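MSP-domain protein like family member (Caenorhabditis elegans, PDB 1ROW) is a sperm-specific member of the major sperm protein domain family and probably plays a structural part in nematode sperm. Local coordinates at residues S37-N40 / N41-I45. Numbering follows the deposited sequence.
Sequences SSNN and NEYRI
Asn-39 makes a local contact round the turn between neighbouring antiparallel strands 31-37 and 43-52, its side chain bonding to the backbone N-H groups of Asn-41 and Glu-42. Asn-39 OD1 takes both donors: Asn-41 N at 2.8 Å approaches almost in line with the C=O bond, while Glu-42 N at 3.0 Å comes from above the amide plane. With chi1 at -178°, the amide swings away from its own backbone N and reaches forward over the bend. Asparagine suits this place because the same short group also donates: Asn-39 ND2 reaches Glu-42 OE1 at 2.7 Å in a nearly straight bond (172°). OE1 lies in the plane of the Asn-39 amide, while ND2 meets it on its anti side, somewhat out of the carboxylate plane. The amide and carboxylate planes stand 87° apart. ND2 also bonds Asp-72, so two acidic residues probably fix which way round this buried amide sits. A leucine here would probably leave the backbone N-H groups of Asn-41 and Glu-42 without their shared acceptor and both carboxylates without their amide donor. Asn-39 CG lies in plane at the edge of the Tyr-43 ring, 3.8 Å from Tyr-43 CD2, and Tyr-43 carries on inward to Met-105 and Ala-107, a place suited to a large aromatic. Ser-37, whose short side chain reaches forward, donates from OG to Asn-39 O at 2.8 Å. The OD1 to Asn-41 N bond defines an Asx turn, here extended to Glu-42 N, linking two strands of the immunoglobulin-like sandwich of MSP domains.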
loop_
_atom_site.group_PDB
_atom_site.type_symbol
_atom_site.label_atom_id
_atom_site.label_comp_id
_atom_site.label_asym_id
_atom_site.label_seq_id
_atom_site.Cartn_x
_atom_site.Cartn_y
_atom_site.Cartn_z
ATOM N N SER A 37 -0.684 4.899 6.427
ATOM C CA SER A 37 0.696 5.041 6.876
ATOM C C SER A 37 0.745 5.464 8.340
ATOM O O SER A 37 -0.072 6.268 8.785
ATOM C CB SER A 37 1.419 6.093 6.024
ATOM O OG SER A 37 2.666 6.456 6.600
ATOM N N SER A 38 1.705 4.928 9.086
ATOM C CA SER A 38 1.850 5.284 10.493
ATOM C C SER A 38 2.464 6.676 10.600
ATOM O O SER A 38 2.538 7.241 11.681
ATOM C CB SER A 38 2.765 4.286 11.211
ATOM O OG SER A 38 4.101 4.390 10.728
ATOM N N ASN A 39 2.911 7.220 9.472
ATOM C CA ASN A 39 3.545 8.540 9.443
ATOM C C ASN A 39 3.073 9.320 8.214
ATOM O O ASN A 39 3.512 9.052 7.095
ATOM C CB ASN A 39 5.079 8.379 9.392
ATOM C CG ASN A 39 5.820 9.715 9.397
ATOM O OD1 ASN A 39 5.276 10.754 9.016
ATOM N ND2 ASN A 39 7.078 9.685 9.817
ATOM N N ASN A 40 2.179 10.279 8.428
ATOM C CA ASN A 40 1.656 11.096 7.342
ATOM C C ASN A 40 2.362 12.446 7.275
ATOM O O ASN A 40 1.935 13.352 6.555
ATOM C CB ASN A 40 0.151 11.299 7.517
ATOM C CG ASN A 40 -0.626 10.012 7.338
ATOM O OD1 ASN A 40 -0.556 9.378 6.288
ATOM N ND2 ASN A 40 -1.369 9.616 8.364
ATOM N N ASN A 41 3.447 12.571 8.035
ATOM C CA ASN A 41 4.240 13.795 8.063
ATOM C C ASN A 41 5.331 13.783 6.986
ATOM O O ASN A 41 5.403 14.686 6.154
ATOM C CB ASN A 41 4.888 13.974 9.440
ATOM C CG ASN A 41 3.885 14.328 10.517
ATOM O OD1 ASN A 41 3.039 15.209 10.327
ATOM N ND2 ASN A 41 3.976 13.652 11.662
ATOM N N GLU A 42 6.178 12.756 7.004
ATOM C CA GLU A 42 7.264 12.645 6.035
ATOM C C GLU A 42 6.995 11.653 4.902
ATOM O O GLU A 42 7.908 11.316 4.147
ATOM C CB GLU A 42 8.568 12.240 6.736
ATOM C CG GLU A 42 9.157 13.273 7.692
ATOM C CD GLU A 42 8.609 13.165 9.106
ATOM O OE1 GLU A 42 8.486 12.030 9.618
ATOM O OE2 GLU A 42 8.315 14.218 9.711
ATOM N N TYR A 43 5.759 11.182 4.782
ATOM C CA TYR A 43 5.411 10.225 3.733
ATOM C C TYR A 43 4.140 10.562 2.957
ATOM O O TYR A 43 3.146 11.052 3.515
ATOM C CB TYR A 43 5.227 8.824 4.321
ATOM C CG TYR A 43 6.492 8.140 4.770
ATOM C CD1 TYR A 43 7.335 7.510 3.852
ATOM C CD2 TYR A 43 6.831 8.087 6.121
ATOM C CE1 TYR A 43 8.485 6.834 4.276
ATOM C CE2 TYR A 43 7.975 7.420 6.550
ATOM C CZ TYR A 43 8.793 6.794 5.623
ATOM O OH TYR A 43 9.907 6.122 6.060
ATOM N N ARG A 44 4.185 10.269 1.663
ATOM C CA ARG A 44 3.058 10.458 0.766
ATOM C C ARG A 44 2.945 9.140 0.004
ATOM O O ARG A 44 3.938 8.640 -0.541
ATOM C CB ARG A 44 3.317 11.621 -0.195
ATOM C CG ARG A 44 3.282 12.992 0.480
ATOM C CD ARG A 44 1.886 13.318 0.997
ATOM N NE ARG A 44 1.818 14.647 1.608
ATOM C CZ ARG A 44 2.294 14.948 2.813
ATOM N NH1 ARG A 44 2.191 16.188 3.279
ATOM N NH2 ARG A 44 2.859 14.010 3.561
ATOM N N ILE A 45 1.746 8.570 -0.021
ATOM C CA ILE A 45 1.536 7.298 -0.696
ATOM C C ILE A 45 0.619 7.436 -1.905
ATOM O O ILE A 45 -0.437 8.076 -1.838
ATOM C CB ILE A 45 0.951 6.246 0.280
ATOM C CG1 ILE A 45 0.855 4.892 -0.415
ATOM C CG2 ILE A 45 -0.412 6.686 0.782
ATOM C CD1 ILE A 45 2.205 4.307 -0.750
#